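Local coordinates for sporulation-control protein spo0M (Bacillus subtilis, PDB 5CL2) that controls the expression of spo0A and is required for the cell to pass the morphological stage 0 of sporulation, at residues A[48-53]-A[63-68]; A[53-58]-A[153-158]; A[134-139]-A[234-239]. All coordinates share one frame; numbering follows the deposited sequence.

How the contacts relate
From the N terminus, the chain first closes contact 1, where strand 40-57 turns back at once into strand 60-79 and makes a beta hairpin at one side of a mixed five-stranded sheet. Contact 2 starts from the same outgoing strand, shares Tyr53 with contact 1 and reaches 95 residues ahead to the end of strand 146-155, so the hairpin is tied to a second, antiparallel sheet. Its loop crosses that of contact 1, and it also crosses contact 3, in which helix 132-143, just before strand 146-155, meets the C-terminal helix 236-248. Contact 3 stands apart, its nearest atoms about 12 Å from those of contact 2.

Contact 1: A[48-53]-A[63-68]; sequences QLSTRY and RKYATI
Tyr53 and Lys64 pair at one end of an antiparallel beta hairpin, their backbones joined in both directions by N-H to O bonds of 2.9 Å, Tyr53 N to Lys64 O and Lys64 N to Tyr53 O. Thr51 and Ala66 form the next hydrogen-bonded pair, and Ser50-Thr67 and Arg52-Tyr65 are non-hydrogen-bonded pairs. The tight part is the buried group of Thr51, Tyr53 and Ala66; Lys64 shares their face but is exposed. The Tyr53 CG sits between its backbone N and carbonyl carbon (chi1 69°), and from there the ring lies beside the Lys64 chain, with Lys64 CB over one face, toward the rim, and Ala66 CB at its edge, 3.9 Å from CD1. An alanine in place of Tyr53 would probably open a gap beside Ala66 CB and leave the Lys64 chain without the ring it lies alongside. At the far end Ile68 N bonds Leu49 O, while Ile68 CG2 packs 3.7 Å from Leu49 CD2 and its CD1 meets Thr51 CG2.

The other face is looser and more polar: Tyr65 and Thr67 are exposed to solvent, though Ser50 beside Tyr65 is buried. A weak bond of 3.2 Å runs from Ser50 OG to Tyr65 OH. The Arg52 and Arg63 chains cross, guanidinium planes 45° apart, with Arg63 CD over one face of the Arg52 group; the like charges are probably eased by salt bridges to Glu105 and Asp152 respectively. Strand 106-114 flanks 40-57 on the side away from 60-79, and Phe165 of strand 165-173 covers Thr51 and Ala66.

Contact 2: A[53-58]-A[153-158]; sequences YVIVKD and CEQAPY
Val54 is held by strand 146-155 through both its backbone N and its backbone O: the N donates to Cys153 O at 2.8 Å, and the O accepts from Gln155 N at 2.9 Å. These two bonds form a single bridge between strands that run in broadly the same direction, at 39° to each other, and the pairing goes no further. Around it, Tyr53 CB rests 3.7 Å from Cys153 CB, and the CD2-CE2 side of the Tyr53 ring meets Gln155, whose CB lies in the ring plane 3.8 Å from CE2. Gln155 has its CG anti to the backbone N (chi1 162°), and the extended chain crosses Ile55, with OE1 3.8 Å from Ile55 CG2.

Two waters make the next layer. One donates to both Val54 O and Glu154 OE1, giving that carbonyl a second partner beside Gln155 N. The other accepts from Val56 N and donates to Gln155 OE1 at 2.7 Å, which probably steadies the turn of the amide where the strands separate. Further out, Arg210 holds Glu154 OE1 in a salt bridge and also packs on Val54 and Val56. The bridge thus joins the hairpin strand 40-57, which keeps 60-79 as its antiparallel neighbour, to the outer strand 146-155 of the second sheet, whose next strand is 165-173.

Contact 3: A[134-139]-A[234-239]; sequences IENVLE and EDTEEL
Asn136 turns its CG beside the backbone N and anti to the carbonyl carbon (chi1 -74°), which sends its amide toward Glu234 and Thr236, while a chi2 of 52° in Leu239 places its CD2 against Asn136 CB; the two residues meet between helix 132-143 and the start of helix 236-248. This is a helix-to-helix contact, apolar at Leu239 and polar around the Asn136 amide, and it lies where helix 132-143 packs on strands 185-191 and 195-202 of the second sheet. The main touch is a methyl group against a helix wall: Leu239 CD2 sits 3.8 Å from Asn136 CB and 4.0 Å from Val137 N, and so presses on the backbone of the first helix as much as on its side chains. Val137 itself points away from the second helix, and its CG2 comes no nearer than 4.4 Å to that same CD2; its side chain instead packs on Phe189 of strand 185-191 and Ile198 of strand 195-202, which places the first helix against the sheet.

Beyond the leucine methyl the Asn136 amide takes over. Its ND2 donates to the backbone O of Leu233, in the short helix 230-234, so a side chain of helix 132-143 is hydrogen-bonded to the backbone just before helix 236-248. Thr236, in the first turn of helix 236-248, brings its CG2 to 4.2 Å from Asn136 ND2. The Glu234 carboxylate bonds Gln230 through OE1, and what Glu234 presents to Asn136 is backbone: its CA lies 3.9 Å from Asn136 ND2.

Contact 1: A[48-53]-A[63-68]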
loop_
_atom_site.group_PDB
_atom_site.type_symbol
_atom_site.label_atom_id
_atom_site.label_comp_id
_atom_site.label_asym_id
_atom_site.label_seq_id
_atom_site.Cartn_x
_atom_site.Cartn_y
_atom_site.Cartn_z
ATOM N N GLN A 48 -4.909 9.482 15.727
ATOM C CA GLN A 48 -5.261 8.736 14.519
ATOM C C GLN A 48 -5.800 9.666 13.467
ATOM O O GLN A 48 -6.688 10.473 13.742
ATOM C CB GLN A 48 -6.317 7.667 14.777
ATOM C CG GLN A 48 -6.173 6.921 16.064
ATOM C CD GLN A 48 -6.369 5.432 15.857
ATOM O OE1 GLN A 48 -7.242 5.007 15.086
ATOM N NE2 GLN A 48 -5.542 4.624 16.533
ATOM N N LEU A 49 -5.305 9.493 12.245
ATOM C CA LEU A 49 -5.840 10.190 11.082
ATOM C C LEU A 49 -6.778 9.199 10.399
ATOM O O LEU A 49 -6.405 8.066 10.134
ATOM C CB LEU A 49 -4.715 10.655 10.153
ATOM C CG LEU A 49 -5.052 11.644 9.031
ATOM C CD1 LEU A 49 -5.256 13.073 9.562
ATOM C CD2 LEU A 49 -3.985 11.612 7.951
ATOM N N SER A 50 -8.022 9.599 10.177
ATOM C CA SER A 50 -8.973 8.662 9.612
ATOM C C SER A 50 -9.949 9.293 8.644
ATOM O O SER A 50 -10.120 10.514 8.579
ATOM C CB SER A 50 -9.769 7.968 10.700
ATOM O OG SER A 50 -10.549 8.923 11.375
ATOM N N THR A 51 -10.570 8.431 7.858
ATOM C CA THR A 51 -11.594 8.890 6.947
ATOM C C THR A 51 -12.606 7.764 6.855
ATOM O O THR A 51 -12.574 6.857 7.702
ATOM C CB THR A 51 -11.008 9.290 5.571
ATOM O OG1 THR A 51 -12.017 9.962 4.813
ATOM C CG2 THR A 51 -10.451 8.091 4.817
ATOM N N ARG A 52 -13.553 7.874 5.921
ATOM C CA ARG A 52 -14.523 6.820 5.667
ATOM C C ARG A 52 -14.552 6.510 4.168
ATOM O O ARG A 52 -14.231 7.358 3.340
ATOM C CB ARG A 52 -15.923 7.228 6.114
ATOM C CG ARG A 52 -15.967 8.218 7.237
ATOM C CD ARG A 52 -17.348 8.838 7.325
ATOM N NE ARG A 52 -17.726 9.501 6.081
ATOM C CZ ARG A 52 -18.691 10.411 5.983
ATOM N NH1 ARG A 52 -19.392 10.765 7.059
ATOM N NH2 ARG A 52 -18.964 10.961 4.806
ATOM N N TYR A 53 -14.944 5.301 3.812
ATOM C CA TYR A 53 -15.068 4.990 2.404
ATOM C C TYR A 53 -16.302 4.157 2.156
ATOM O O TYR A 53 -16.829 3.522 3.080
ATOM C CB TYR A 53 -13.812 4.299 1.877
ATOM C CG TYR A 53 -13.546 2.900 2.381
ATOM C CD1 TYR A 53 -12.919 2.675 3.604
ATOM C CD2 TYR A 53 -13.888 1.798 1.607
ATOM C CE1 TYR A 53 -12.656 1.375 4.043
ATOM C CE2 TYR A 53 -13.628 0.509 2.023
ATOM C CZ TYR A 53 -13.013 0.292 3.226
ATOM O OH TYR A 53 -12.779 -1.017 3.597
ATOM N N ARG A 63 -20.955 2.925 4.678
ATOM C CA ARG A 63 -19.690 3.631 4.869
ATOM C C ARG A 63 -18.914 3.064 6.060
ATOM O O ARG A 63 -19.467 2.829 7.137
ATOM C CB ARG A 63 -19.886 5.124 5.056
ATOM C CG ARG A 63 -20.094 5.866 3.783
ATOM C CD ARG A 63 -20.206 7.358 4.037
ATOM N NE ARG A 63 -20.479 8.059 2.787
ATOM C CZ ARG A 63 -19.541 8.553 1.978
ATOM N NH1 ARG A 63 -18.240 8.426 2.271
ATOM N NH2 ARG A 63 -19.910 9.172 0.864
ATOM N N LYS A 64 -17.626 2.834 5.819
ATOM C CA LYS A 64 -16.737 2.141 6.728
ATOM C C LYS A 64 -15.574 3.034 7.101
ATOM O O LYS A 64 -14.992 3.694 6.232
ATOM C CB LYS A 64 -16.237 0.848 6.087
ATOM C CG LYS A 64 -15.435 -0.057 6.990
ATOM C CD LYS A 64 -15.293 -1.443 6.372
ATOM C CE LYS A 64 -14.368 -2.335 7.193
ATOM N NZ LYS A 64 -12.932 -1.931 7.094
ATOM N N TYR A 65 -15.271 3.057 8.401
ATOM C CA TYR A 65 -14.208 3.861 8.989
ATOM C C TYR A 65 -12.844 3.269 8.612
ATOM O O TYR A 65 -12.671 2.039 8.539
ATOM C CB TYR A 65 -14.419 3.900 10.517
ATOM C CG TYR A 65 -13.426 4.676 11.354
ATOM C CD1 TYR A 65 -13.607 6.029 11.603
ATOM C CD2 TYR A 65 -12.321 4.044 11.939
ATOM C CE1 TYR A 65 -12.703 6.749 12.408
ATOM C CE2 TYR A 65 -11.404 4.756 12.736
ATOM C CZ TYR A 65 -11.609 6.111 12.967
ATOM O OH TYR A 65 -10.728 6.839 13.754
ATOM N N ALA A 66 -11.870 4.134 8.359
ATOM C CA ALA A 66 -10.549 3.654 7.938
ATOM C C ALA A 66 -9.438 4.509 8.508
ATOM O O ALA A 66 -9.518 5.743 8.452
ATOM C CB ALA A 66 -10.451 3.630 6.425
ATOM N N THR A 67 -8.388 3.858 8.998
ATOM C CA THR A 67 -7.273 4.568 9.610
ATOM C C THR A 67 -6.182 4.875 8.598
ATOM O O THR A 67 -5.583 3.968 8.032
ATOM C CB THR A 67 -6.704 3.746 10.790
ATOM O OG1 THR A 67 -7.732 3.571 11.776
ATOM C CG2 THR A 67 -5.518 4.438 11.426
ATOM N N ILE A 68 -5.925 6.158 8.364
ATOM C CA ILE A 68 -4.900 6.594 7.411
ATOM C C ILE A 68 -3.498 6.571 8.017
ATOM O O ILE A 68 -2.492 6.243 7.352
ATOM C CB ILE A 68 -5.198 8.011 6.909
ATOM C CG1 ILE A 68 -6.501 8.034 6.122
ATOM C CG2 ILE A 68 -4.104 8.516 6.017
ATOM C CD1 ILE A 68 -7.025 9.440 5.878
#

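Contact 2: A[53-58]-A[153-158]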
loop_
_atom_site.group_PDB
_atom_site.type_symbol
_atom_site.label_atom_id
_atom_site.label_comp_id
_atom_site.label_asym_id
_atom_site.label_seq_id
_atom_site.Cartn_x
_atom_site.Cartn_y
_atom_site.Cartn_z
ATOM N N TYR A 53 -14.944 5.301 3.812
ATOM C CA TYR A 53 -15.068 4.990 2.404
ATOM C C TYR A 53 -16.302 4.157 2.156
ATOM O O TYR A 53 -16.829 3.522 3.080
ATOM C CB TYR A 53 -13.812 4.299 1.877
ATOM C CG TYR A 53 -13.546 2.900 2.381
ATOM C CD1 TYR A 53 -12.919 2.675 3.604
ATOM C CD2 TYR A 53 -13.888 1.798 1.607
ATOM C CE1 TYR A 53 -12.656 1.375 4.043
ATOM C CE2 TYR A 53 -13.628 0.509 2.023
ATOM C CZ TYR A 53 -13.013 0.292 3.226
ATOM O OH TYR A 53 -12.779 -1.017 3.597
ATOM N N VAL A 54 -16.771 4.181 0.908
ATOM C CA VAL A 54 -18.040 3.538 0.579
ATOM C C VAL A 54 -17.794 2.123 0.095
ATOM O O VAL A 54 -16.862 1.850 -0.671
ATOM C CB VAL A 54 -18.831 4.314 -0.494
ATOM C CG1 VAL A 54 -20.200 3.662 -0.716
ATOM C CG2 VAL A 54 -19.024 5.745 -0.075
ATOM N N ILE A 55 -18.628 1.228 0.601
ATOM C CA ILE A 55 -18.746 -0.142 0.138
ATOM C C ILE A 55 -20.188 -0.382 -0.303
ATOM O O ILE A 55 -21.123 -0.228 0.485
ATOM C CB ILE A 55 -18.388 -1.148 1.232
ATOM C CG1 ILE A 55 -16.913 -1.033 1.632
ATOM C CG2 ILE A 55 -18.749 -2.560 0.797
ATOM C CD1 ILE A 55 -16.561 -1.982 2.746
ATOM N N VAL A 56 -20.375 -0.737 -1.569
ATOM C CA VAL A 56 -21.717 -0.992 -2.071
ATOM C C VAL A 56 -21.977 -2.491 -2.177
ATOM O O VAL A 56 -21.192 -3.225 -2.761
ATOM C CB VAL A 56 -21.937 -0.306 -3.423
ATOM C CG1 VAL A 56 -23.346 -0.567 -3.943
ATOM C CG2 VAL A 56 -21.699 1.195 -3.273
ATOM N N LYS A 57 -23.044 -2.941 -1.526
ATOM C CA LYS A 57 -23.498 -4.326 -1.647
ATOM C C LYS A 57 -24.971 -4.367 -2.004
ATOM O O LYS A 57 -25.786 -3.775 -1.305
ATOM C CB LYS A 57 -23.285 -5.121 -0.357
ATOM C CG LYS A 57 -23.340 -6.650 -0.572
ATOM C CD LYS A 57 -23.972 -7.356 0.638
ATOM C CE LYS A 57 -24.294 -8.818 0.381
ATOM N NZ LYS A 57 -23.271 -9.506 -0.454
ATOM N N ASP A 58 -25.303 -5.065 -3.086
ATOM C CA ASP A 58 -26.691 -5.191 -3.531
ATOM C C ASP A 58 -27.355 -3.827 -3.659
ATOM O O ASP A 58 -28.484 -3.643 -3.215
ATOM C CB ASP A 58 -27.494 -6.067 -2.555
ATOM C CG ASP A 58 -26.936 -7.480 -2.448
ATOM O OD1 ASP A 58 -26.216 -7.913 -3.377
ATOM O OD2 ASP A 58 -27.245 -8.172 -1.455
ATOM N N CYS A 153 -14.419 8.506 -1.394
ATOM C CA CYS A 153 -13.503 7.392 -1.179
ATOM C C CYS A 153 -14.266 6.083 -1.373
ATOM O O CYS A 153 -15.300 5.845 -0.730
ATOM C CB CYS A 153 -12.850 7.487 0.203
ATOM S SG CYS A 153 -11.821 8.951 0.306
ATOM N N GLU A 154 -13.766 5.263 -2.292
ATOM C CA GLU A 154 -14.461 4.060 -2.717
ATOM C C GLU A 154 -13.617 2.845 -2.389
ATOM O O GLU A 154 -12.384 2.868 -2.512
ATOM C CB GLU A 154 -14.739 4.077 -4.224
ATOM C CG GLU A 154 -15.503 5.269 -4.776
ATOM C CD GLU A 154 -16.995 5.244 -4.485
ATOM O OE1 GLU A 154 -17.623 4.161 -4.494
ATOM O OE2 GLU A 154 -17.568 6.336 -4.341
ATOM N N GLN A 155 -14.282 1.782 -1.971
ATOM C CA GLN A 155 -13.633 0.507 -1.742
ATOM C C GLN A 155 -12.815 0.104 -2.983
ATOM O O GLN A 155 -13.335 0.173 -4.112
ATOM C CB GLN A 155 -14.706 -0.540 -1.450
ATOM C CG GLN A 155 -14.256 -1.954 -1.617
ATOM C CD GLN A 155 -15.401 -2.919 -1.556
ATOM O OE1 GLN A 155 -16.434 -2.729 -2.215
ATOM N NE2 GLN A 155 -15.259 -3.940 -0.714
ATOM N N ALA A 156 -11.537 -0.246 -2.813
ATOM C CA ALA A 156 -10.730 -0.618 -3.986
ATOM C C ALA A 156 -9.680 -1.738 -3.771
ATOM O O ALA A 156 -8.484 -1.541 -4.034
ATOM C CB ALA A 156 -10.047 0.632 -4.544
ATOM N N PRO A 157 -10.133 -2.948 -3.403
ATOM C CA PRO A 157 -9.191 -4.065 -3.259
ATOM C C PRO A 157 -8.447 -4.382 -4.543
ATOM O O PRO A 157 -7.320 -4.867 -4.462
ATOM C CB PRO A 157 -10.092 -5.250 -2.870
ATOM C CG PRO A 157 -11.458 -4.872 -3.341
ATOM C CD PRO A 157 -11.525 -3.372 -3.166
ATOM N N TYR A 158 -9.043 -4.100 -5.701
ATOM C CA TYR A 158 -8.407 -4.406 -6.988
ATOM C C TYR A 158 -7.015 -3.808 -7.169
ATOM O O TYR A 158 -6.138 -4.445 -7.755
ATOM C CB TYR A 158 -9.322 -3.950 -8.122
ATOM C CG TYR A 158 -8.779 -4.120 -9.527
ATOM C CD1 TYR A 158 -8.725 -5.366 -10.153
ATOM C CD2 TYR A 158 -8.343 -3.011 -10.244
ATOM C CE1 TYR A 158 -8.241 -5.485 -11.456
ATOM C CE2 TYR A 158 -7.864 -3.127 -11.527
ATOM C CZ TYR A 158 -7.812 -4.350 -12.125
ATOM O OH TYR A 158 -7.328 -4.388 -13.405
HETATM O O HOH W 1 -17.588 1.371 -3.467
HETATM O O HOH W 2 -18.247 -1.084 -3.388
#

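Contact 3: A[134-139]-A[234-239]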
loop_
_atom_site.group_PDB
_atom_site.type_symbol
_atom_site.label_atom_id
_atom_site.label_comp_id
_atom_site.label_asym_id
_atom_site.label_seq_id
_atom_site.Cartn_x
_atom_site.Cartn_y
_atom_site.Cartn_z
ATOM N N ILE A 134 -2.148 17.782 -8.503
ATOM C CA ILE A 134 -3.513 17.302 -8.671
ATOM C C ILE A 134 -4.394 18.461 -9.098
ATOM O O ILE A 134 -5.249 18.305 -9.963
ATOM C CB ILE A 134 -4.084 16.668 -7.403
ATOM C CG1 ILE A 134 -3.383 15.347 -7.095
ATOM C CG2 ILE A 134 -5.586 16.418 -7.556
ATOM C CD1 ILE A 134 -3.871 14.694 -5.780
ATOM N N GLU A 135 -4.189 19.625 -8.495
ATOM C CA GLU A 135 -4.989 20.791 -8.847
ATOM C C GLU A 135 -4.714 21.228 -10.295
ATOM O O GLU A 135 -5.609 21.717 -10.991
ATOM C CB GLU A 135 -4.704 21.930 -7.871
ATOM C CG GLU A 135 -5.655 23.106 -7.977
ATOM C CD GLU A 135 -5.717 23.901 -6.680
ATOM O OE1 GLU A 135 -4.663 24.060 -6.013
ATOM O OE2 GLU A 135 -6.822 24.359 -6.318
ATOM N N ASN A 136 -3.488 20.997 -10.755
ATOM C CA ASN A 136 -3.137 21.213 -12.149
ATOM C C ASN A 136 -3.920 20.260 -13.034
ATOM O O ASN A 136 -4.485 20.680 -14.047
ATOM C CB ASN A 136 -1.630 21.023 -12.387
ATOM C CG ASN A 136 -0.787 22.176 -11.854
ATOM O OD1 ASN A 136 -1.311 23.174 -11.360
ATOM N ND2 ASN A 136 0.531 22.026 -11.933
ATOM N N VAL A 137 -3.960 18.982 -12.658
ATOM C CA VAL A 137 -4.710 18.010 -13.453
ATOM C C VAL A 137 -6.197 18.375 -13.495
ATOM O O VAL A 137 -6.837 18.276 -14.538
ATOM C CB VAL A 137 -4.552 16.573 -12.926
ATOM C CG1 VAL A 137 -5.320 15.601 -13.814
ATOM C CG2 VAL A 137 -3.085 16.176 -12.896
ATOM N N LEU A 138 -6.731 18.823 -12.368
ATOM C CA LEU A 138 -8.159 19.129 -12.242
ATOM C C LEU A 138 -8.537 20.317 -13.117
ATOM O O LEU A 138 -9.550 20.295 -13.830
ATOM C CB LEU A 138 -8.513 19.424 -10.786
ATOM C CG LEU A 138 -8.348 18.255 -9.813
ATOM C CD1 LEU A 138 -8.570 18.715 -8.347
ATOM C CD2 LEU A 138 -9.282 17.101 -10.197
ATOM N N GLU A 139 -7.711 21.357 -13.044
ATOM C CA GLU A 139 -7.911 22.528 -13.877
ATOM C C GLU A 139 -7.789 22.169 -15.350
ATOM O O GLU A 139 -8.614 22.590 -16.164
ATOM C CB GLU A 139 -6.903 23.616 -13.512
ATOM C CG GLU A 139 -6.880 24.802 -14.466
ATOM C CD GLU A 139 -5.836 25.844 -14.080
ATOM O OE1 GLU A 139 -5.139 25.646 -13.057
ATOM O OE2 GLU A 139 -5.722 26.871 -14.788
ATOM N N GLU A 234 3.994 20.072 -13.690
ATOM C CA GLU A 234 4.139 21.502 -13.439
ATOM C C GLU A 234 4.164 22.374 -14.707
ATOM O O GLU A 234 4.212 23.601 -14.609
ATOM C CB GLU A 234 5.368 21.740 -12.556
ATOM C CG GLU A 234 5.248 20.965 -11.234
ATOM C CD GLU A 234 6.202 21.427 -10.131
ATOM O OE1 GLU A 234 7.412 21.106 -10.199
ATOM O OE2 GLU A 234 5.723 22.093 -9.179
ATOM N N ASP A 235 4.117 21.772 -15.894
ATOM C CA ASP A 235 3.927 22.597 -17.087
ATOM C C ASP A 235 2.541 22.328 -17.668
ATOM O O ASP A 235 2.296 21.310 -18.326
ATOM C CB ASP A 235 4.986 22.358 -18.152
ATOM C CG ASP A 235 4.708 23.155 -19.416
ATOM O OD1 ASP A 235 4.185 24.289 -19.296
ATOM O OD2 ASP A 235 5.000 22.646 -20.522
ATOM N N THR A 236 1.675 23.313 -17.477
ATOM C CA THR A 236 0.233 23.135 -17.516
ATOM C C THR A 236 -0.341 22.931 -18.922
ATOM O O THR A 236 -1.220 22.075 -19.118
ATOM C CB THR A 236 -0.456 24.337 -16.820
ATOM O OG1 THR A 236 -0.091 25.559 -17.474
ATOM C CG2 THR A 236 -0.022 24.417 -15.358
ATOM N N GLU A 237 0.146 23.721 -19.882
ATOM C CA GLU A 237 -0.136 23.524 -21.317
ATOM C C GLU A 237 0.031 22.094 -21.787
ATOM O O GLU A 237 -0.928 21.427 -22.254
ATOM C CB GLU A 237 0.775 24.409 -22.162
ATOM C CG GLU A 237 0.767 25.869 -21.780
ATOM C CD GLU A 237 1.780 26.678 -22.571
ATOM O OE1 GLU A 237 2.671 26.066 -23.208
ATOM O OE2 GLU A 237 1.675 27.925 -22.567
ATOM N N GLU A 238 1.262 21.621 -21.643
ATOM C CA GLU A 238 1.635 20.339 -22.193
ATOM C C GLU A 238 0.822 19.265 -21.494
ATOM O O GLU A 238 0.470 18.244 -22.099
ATOM C CB GLU A 238 3.128 20.104 -21.995
ATOM C CG GLU A 238 3.626 18.802 -22.564
ATOM C CD GLU A 238 3.703 18.812 -24.074
ATOM O OE1 GLU A 238 3.405 19.859 -24.694
ATOM O OE2 GLU A 238 4.082 17.765 -24.636
ATOM N N LEU A 239 0.453 19.559 -20.245
ATOM C CA LEU A 239 -0.460 18.741 -19.458
ATOM C C LEU A 239 -1.845 18.620 -20.103
ATOM O O LEU A 239 -2.326 17.497 -20.315
ATOM C CB LEU A 239 -0.593 19.315 -18.040
ATOM C CG LEU A 239 -1.361 18.476 -17.019
ATOM C CD1 LEU A 239 -0.787 17.067 -17.000
ATOM C CD2 LEU A 239 -1.312 19.129 -15.633
#